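Local coordinates for WbbM protein (Klebsiella pneumoniae, PDB 6U4B) that is a bifunctional, trimeric glycosyltransferase that acts as an O-antigen polymerase and carries magnesium in its family 8 glycosyltransferase region, at residues I31-H36 against G99-R104; L50-A55 against L82-W87. All coordinates share one frame; numbering follows the deposited sequence.

Interaction 1: residues I31-H36 against G99-R104; sequences IYTSHH and GFMHYR
Tyr32 and Met101 tie two neighbouring parallel strands of the mixed sheet in the DUF4422 region. Tyr32 N donates to Gly99 O (2.9 Å) from above the carbonyl plane, and Met101 N returns a straighter bond to Tyr32 O (2.8 Å, N-H...O 166°). Ser34 N reaches Met101 O only weakly, at 3.3 Å. There the strands begin to part, and water enters: one molecule links Ser34 OG to Met101 O, another joins Ser34 O to Tyr103 N.

Apolar contacts lie on both faces of the sheet. With CG2 anti to the backbone N, Ile31 turns this methyl to CE of Met101 (3.8 Å), whose chain is bent at its last torsion (chi3 -65°). On the other face the Tyr32 and Phe100 rings run nearly parallel but slid apart, and helix 82-91 covers them through Val88.

Toward the C-terminal end of both segments the contact becomes aromatic. Tyr103 CB sits over one face of the His35 imidazole, 3.6 Å from its centroid, in a CH-pi contact. The imidazole is held by Thr33 OG1 at NE2 and by Ser39 at ND1. His36 turns its edge toward the Tyr103 face in an offset edge-to-face pair, planes at 76°; the Tyr103 hydroxyl is hydrogen-bonded to Glu288.

Waters thus satisfy Ser34 O and Tyr103 N where the strands part, and ring contacts carry the pairing past the last direct backbone bond.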
loop_
_atom_site.group_PDB
_atom_site.type_symbol
_atom_site.label_atom_id
_atom_site.label_comp_id
_atom_site.label_asym_id
_atom_site.label_seq_id
_atom_site.Cartn_x
_atom_site.Cartn_y
_atom_site.Cartn_z
ATOM N N ILE A 31 -39.589 -8.246 31.078
ATOM C CA ILE A 31 -39.227 -9.629 30.792
ATOM C C ILE A 31 -38.378 -9.644 29.530
ATOM O O ILE A 31 -38.715 -8.982 28.541
ATOM C CB ILE A 31 -40.470 -10.519 30.628
ATOM C CG1 ILE A 31 -41.371 -10.406 31.859
ATOM C CG2 ILE A 31 -40.063 -11.967 30.399
ATOM C CD1 ILE A 31 -42.710 -11.083 31.696
ATOM N N TYR A 32 -37.285 -10.400 29.561
ATOM C CA TYR A 32 -36.315 -10.428 28.476
ATOM C C TYR A 32 -36.356 -11.773 27.763
ATOM O O TYR A 32 -36.433 -12.824 28.403
ATOM C CB TYR A 32 -34.904 -10.151 29.008
ATOM C CG TYR A 32 -34.785 -8.813 29.699
ATOM C CD1 TYR A 32 -34.322 -7.695 29.016
ATOM C CD2 TYR A 32 -35.152 -8.664 31.031
ATOM C CE1 TYR A 32 -34.221 -6.468 29.644
ATOM C CE2 TYR A 32 -35.057 -7.443 31.666
ATOM C CZ TYR A 32 -34.590 -6.350 30.970
ATOM O OH TYR A 32 -34.495 -5.132 31.602
ATOM N N THR A 33 -36.310 -11.732 26.435
ATOM C CA THR A 33 -36.263 -12.934 25.613
ATOM C C THR A 33 -34.891 -13.056 24.961
ATOM O O THR A 33 -34.310 -12.057 24.521
ATOM C CB THR A 33 -37.356 -12.922 24.538
ATOM O OG1 THR A 33 -37.317 -11.682 23.818
ATOM C CG2 THR A 33 -38.729 -13.091 25.174
ATOM N N SER A 34 -34.379 -14.282 24.900
ATOM C CA SER A 34 -33.032 -14.551 24.412
ATOM C C SER A 34 -33.088 -15.051 22.974
ATOM O O SER A 34 -33.716 -16.077 22.693
ATOM C CB SER A 34 -32.325 -15.569 25.303
ATOM O OG SER A 34 -31.999 -14.996 26.556
ATOM N N HIS A 35 -32.418 -14.337 22.077
ATOM C CA HIS A 35 -32.348 -14.695 20.670
ATOM C C HIS A 35 -30.891 -14.854 20.254
ATOM O O HIS A 35 -30.007 -14.150 20.748
ATOM C CB HIS A 35 -33.022 -13.635 19.789
ATOM C CG HIS A 35 -34.426 -13.303 20.196
ATOM N ND1 HIS A 35 -35.525 -13.680 19.454
ATOM C CD2 HIS A 35 -34.907 -12.615 21.259
ATOM C CE1 HIS A 35 -36.623 -13.244 20.044
ATOM N NE2 HIS A 35 -36.276 -12.595 21.142
ATOM N N HIS A 36 -30.649 -15.794 19.340
ATOM C CA HIS A 36 -29.325 -16.015 18.775
ATOM C C HIS A 36 -29.319 -15.946 17.255
ATOM O O HIS A 36 -28.249 -16.061 16.645
ATOM C CB HIS A 36 -28.766 -17.370 19.235
ATOM C CG HIS A 36 -29.451 -18.549 18.618
ATOM N ND1 HIS A 36 -30.673 -19.015 19.053
ATOM C CD2 HIS A 36 -29.079 -19.361 17.600
ATOM C CE1 HIS A 36 -31.026 -20.061 18.327
ATOM N NE2 HIS A 36 -30.076 -20.292 17.438
ATOM N N GLY A 99 -37.962 -10.692 34.557
ATOM C CA GLY A 99 -38.252 -12.014 34.044
ATOM C C GLY A 99 -37.430 -12.339 32.813
ATOM O O GLY A 99 -36.832 -11.465 32.183
ATOM N N PHE A 100 -37.416 -13.629 32.483
ATOM C CA PHE A 100 -36.670 -14.137 31.341
ATOM C C PHE A 100 -37.439 -15.283 30.706
ATOM O O PHE A 100 -37.925 -16.176 31.406
ATOM C CB PHE A 100 -35.268 -14.618 31.745
ATOM C CG PHE A 100 -34.432 -13.559 32.398
ATOM C CD1 PHE A 100 -34.447 -13.400 33.770
ATOM C CD2 PHE A 100 -33.633 -12.723 31.639
ATOM C CE1 PHE A 100 -33.680 -12.425 34.376
ATOM C CE2 PHE A 100 -32.862 -11.746 32.235
ATOM C CZ PHE A 100 -32.885 -11.595 33.608
ATOM N N MET A 101 -37.547 -15.247 29.381
ATOM C CA MET A 101 -38.185 -16.305 28.612
ATOM C C MET A 101 -37.325 -16.610 27.394
ATOM O O MET A 101 -36.449 -15.828 27.018
ATOM C CB MET A 101 -39.608 -15.912 28.184
ATOM C CG MET A 101 -40.541 -15.592 29.347
ATOM S SD MET A 101 -42.277 -15.344 28.893
ATOM C CE MET A 101 -42.175 -13.868 27.885
ATOM N N HIS A 102 -37.568 -17.771 26.793
ATOM C CA HIS A 102 -36.891 -18.130 25.556
ATOM C C HIS A 102 -37.536 -17.392 24.382
ATOM O O HIS A 102 -38.531 -16.680 24.536
ATOM C CB HIS A 102 -36.922 -19.642 25.353
ATOM C CG HIS A 102 -36.405 -20.415 26.525
ATOM N ND1 HIS A 102 -35.077 -20.405 26.896
ATOM C CD2 HIS A 102 -37.039 -21.214 27.418
ATOM C CE1 HIS A 102 -34.914 -21.166 27.964
ATOM N NE2 HIS A 102 -36.089 -21.669 28.299
ATOM N N TYR A 103 -36.962 -17.553 23.187
ATOM C CA TYR A 103 -37.477 -16.851 22.018
ATOM C C TYR A 103 -38.625 -17.590 21.344
ATOM O O TYR A 103 -39.455 -16.949 20.691
ATOM C CB TYR A 103 -36.357 -16.585 20.994
ATOM C CG TYR A 103 -35.877 -17.783 20.201
ATOM C CD1 TYR A 103 -36.347 -18.022 18.915
ATOM C CD2 TYR A 103 -34.929 -18.656 20.724
ATOM C CE1 TYR A 103 -35.900 -19.104 18.176
ATOM C CE2 TYR A 103 -34.475 -19.749 19.990
ATOM C CZ TYR A 103 -34.968 -19.966 18.718
ATOM O OH TYR A 103 -34.522 -21.045 17.988
ATOM N N ARG A 104 -38.702 -18.914 21.486
ATOM C CA ARG A 104 -39.848 -19.669 20.993
ATOM C C ARG A 104 -40.559 -20.435 22.103
ATOM O O ARG A 104 -41.440 -21.252 21.816
ATOM C CB ARG A 104 -39.420 -20.623 19.874
ATOM C CG ARG A 104 -39.458 -19.993 18.497
ATOM C CD ARG A 104 -38.711 -20.826 17.473
ATOM N NE ARG A 104 -39.310 -22.138 17.257
ATOM C CZ ARG A 104 -38.862 -23.016 16.366
ATOM N NH1 ARG A 104 -39.463 -24.190 16.226
ATOM N NH2 ARG A 104 -37.813 -22.716 15.612
HETATM O O HOH W 1 -34.087 -18.694 23.868
HETATM O O HOH W 2 -33.817 -15.447 28.369
#

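Interaction 2: residues L50-A55 against L82-W87; sequences LHVGKA and LTAHYW
Strand 47-51 runs into a type II beta turn from His51 to Lys54 that passes beside the first turns of helix 82-91, with Val52 and Ala84 the nearest CA pair at 6.1 Å. This is the strand-to-helix packing of a beta-alpha-beta crossover, in which helix 82-91 lies between strands 47-51 and 97-102 in the chain and strand 29-35 lies between them in the sheet. No hydrogen bond crosses directly between the two segments.

Ala84 meets two side chains through its single methyl: Val52 CG1 lies 3.7 Å from Ala84 CB, and Leu50 CD1 lies 4.0 Å from the same atom. Val52 places CG1 there by setting it anti to its own carbonyl carbon (chi1 -60°). Leu50 also brings both methyls obliquely to the benzene ring of the Trp87 indole, CD1 nearest CE3 and CD2 nearest CZ3. NE1, on the pyrrole ring away from Leu50, is hydrogen-bonded to Thr68.

Polar groups at the turn are joined by a third party. Asp66 accepts from Gly53 N and Lys54 N, and its OD2 is also hydrogen-bonded to Thr83 OG1, which has Cys80 O as a further partner; one carboxylate thus bridges turn and helix. Thr83 OG1 approaches Val52 most closely at CB, 3.9 Å away.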
loop_
_atom_site.group_PDB
_atom_site.type_symbol
_atom_site.label_atom_id
_atom_site.label_comp_id
_atom_site.label_asym_id
_atom_site.label_seq_id
_atom_site.Cartn_x
_atom_site.Cartn_y
_atom_site.Cartn_z
ATOM N N LEU A 50 -33.197 -9.763 23.506
ATOM C CA LEU A 50 -31.750 -9.651 23.631
ATOM C C LEU A 50 -31.082 -10.653 22.704
ATOM O O LEU A 50 -31.490 -11.819 22.640
ATOM C CB LEU A 50 -31.285 -9.885 25.076
ATOM C CG LEU A 50 -31.563 -8.774 26.090
ATOM C CD1 LEU A 50 -31.121 -9.203 27.479
ATOM C CD2 LEU A 50 -30.872 -7.485 25.680
ATOM N N HIS A 51 -30.063 -10.190 21.987
ATOM C CA HIS A 51 -29.217 -11.048 21.162
ATOM C C HIS A 51 -28.115 -11.586 22.068
ATOM O O HIS A 51 -27.107 -10.916 22.305
ATOM C CB HIS A 51 -28.662 -10.257 19.980
ATOM C CG HIS A 51 -27.790 -11.054 19.059
ATOM N ND1 HIS A 51 -27.220 -10.511 17.927
ATOM C CD2 HIS A 51 -27.389 -12.348 19.096
ATOM C CE1 HIS A 51 -26.507 -11.434 17.308
ATOM N NE2 HIS A 51 -26.592 -12.558 17.996
ATOM N N VAL A 52 -28.305 -12.795 22.585
ATOM C CA VAL A 52 -27.345 -13.362 23.526
ATOM C C VAL A 52 -26.145 -13.901 22.760
ATOM O O VAL A 52 -26.256 -14.343 21.610
ATOM C CB VAL A 52 -27.995 -14.450 24.406
ATOM C CG1 VAL A 52 -29.146 -13.859 25.199
ATOM C CG2 VAL A 52 -28.455 -15.632 23.564
ATOM N N GLY A 53 -24.979 -13.853 23.402
ATOM C CA GLY A 53 -23.750 -14.244 22.733
ATOM C C GLY A 53 -23.394 -13.377 21.546
ATOM O O GLY A 53 -22.735 -13.849 20.615
ATOM N N LYS A 54 -23.815 -12.110 21.554
ATOM C CA LYS A 54 -23.547 -11.238 20.416
ATOM C C LYS A 54 -22.065 -10.911 20.285
ATOM O O LYS A 54 -21.600 -10.618 19.180
ATOM C CB LYS A 54 -24.368 -9.949 20.530
ATOM C CG LYS A 54 -24.318 -9.072 19.276
ATOM C CD LYS A 54 -25.290 -7.899 19.357
ATOM C CE LYS A 54 -25.320 -7.123 18.049
ATOM N NZ LYS A 54 -24.026 -6.438 17.776
ATOM N N ALA A 55 -21.312 -10.967 21.389
ATOM C CA ALA A 55 -19.873 -10.744 21.323
ATOM C C ALA A 55 -19.169 -11.759 20.430
ATOM O O ALA A 55 -18.087 -11.467 19.907
ATOM C CB ALA A 55 -19.265 -10.778 22.728
ATOM N N LEU A 82 -27.710 -17.466 30.841
ATOM C CA LEU A 82 -27.190 -16.728 31.990
ATOM C C LEU A 82 -26.521 -15.425 31.567
ATOM O O LEU A 82 -26.476 -14.471 32.352
ATOM C CB LEU A 82 -26.211 -17.598 32.774
ATOM C CG LEU A 82 -26.825 -18.715 33.613
ATOM C CD1 LEU A 82 -25.744 -19.579 34.231
ATOM C CD2 LEU A 82 -27.728 -18.132 34.690
ATOM N N THR A 83 -26.011 -15.360 30.331
ATOM C CA THR A 83 -25.425 -14.120 29.830
ATOM C C THR A 83 -26.466 -13.013 29.722
ATOM O O THR A 83 -26.142 -11.840 29.936
ATOM C CB THR A 83 -24.755 -14.358 28.472
ATOM O OG1 THR A 83 -25.738 -14.762 27.510
ATOM C CG2 THR A 83 -23.709 -15.448 28.585
ATOM N N ALA A 84 -27.711 -13.357 29.384
ATOM C CA ALA A 84 -28.780 -12.364 29.421
ATOM C C ALA A 84 -29.101 -11.973 30.859
ATOM O O ALA A 84 -29.228 -10.783 31.178
ATOM C CB ALA A 84 -30.025 -12.900 28.713
ATOM N N HIS A 85 -29.241 -12.970 31.735
ATOM C CA HIS A 85 -29.417 -12.723 33.163
ATOM C C HIS A 85 -28.329 -11.795 33.693
ATOM O O HIS A 85 -28.621 -10.773 34.327
ATOM C CB HIS A 85 -29.415 -14.064 33.907
ATOM C CG HIS A 85 -29.586 -13.956 35.393
ATOM N ND1 HIS A 85 -29.716 -15.066 36.201
ATOM C CD2 HIS A 85 -29.646 -12.884 36.217
ATOM C CE1 HIS A 85 -29.849 -14.682 37.457
ATOM N NE2 HIS A 85 -29.809 -13.363 37.494
ATOM N N TYR A 86 -27.064 -12.131 33.424
ATOM C CA TYR A 86 -25.953 -11.320 33.915
ATOM C C TYR A 86 -26.035 -9.893 33.387
ATOM O O TYR A 86 -25.857 -8.929 34.142
ATOM C CB TYR A 86 -24.622 -11.963 33.519
ATOM C CG TYR A 86 -23.403 -11.227 34.033
ATOM C CD1 TYR A 86 -22.824 -10.198 33.300
ATOM C CD2 TYR A 86 -22.831 -11.562 35.255
ATOM C CE1 TYR A 86 -21.715 -9.523 33.769
ATOM C CE2 TYR A 86 -21.721 -10.892 35.731
ATOM C CZ TYR A 86 -21.168 -9.876 34.986
ATOM O OH TYR A 86 -20.063 -9.206 35.460
ATOM N N TRP A 87 -26.308 -9.740 32.087
ATOM C CA TRP A 87 -26.311 -8.412 31.480
ATOM C C TRP A 87 -27.404 -7.531 32.071
ATOM O O TRP A 87 -27.177 -6.345 32.338
ATOM C CB TRP A 87 -26.478 -8.523 29.964
ATOM C CG TRP A 87 -26.479 -7.192 29.272
ATOM C CD1 TRP A 87 -25.392 -6.501 28.820
ATOM C CD2 TRP A 87 -27.623 -6.389 28.959
ATOM N NE1 TRP A 87 -25.788 -5.319 28.244
ATOM C CE2 TRP A 87 -27.152 -5.226 28.315
ATOM C CE3 TRP A 87 -29.000 -6.541 29.157
ATOM C CZ2 TRP A 87 -28.009 -4.221 27.869
ATOM C CZ3 TRP A 87 -29.848 -5.542 28.714
ATOM C CH2 TRP A 87 -29.349 -4.398 28.078
#

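Strands 29-35 and 47-51 are neighbours in one sheet, so interaction 1 and interaction 2 meet directly: Thr33 O and His35 N each probably bond the backbone of Leu50, and Ser34 OG packs on Val52 CG1. Helix 82-91 leads on to strand 97-102, which brings the helix of interaction 2 over the sheet face that carries Tyr32, Ser34 and Phe100. Both contacts are largely buried, though interaction 1 runs out to the exposed His36. Their chemistry follows their place: the strand pair uses backbone bonds, and its C-terminal end waters and rings, whereas the smaller strand-to-helix contact relies on methyl groups and an indole, its polar atoms served from outside.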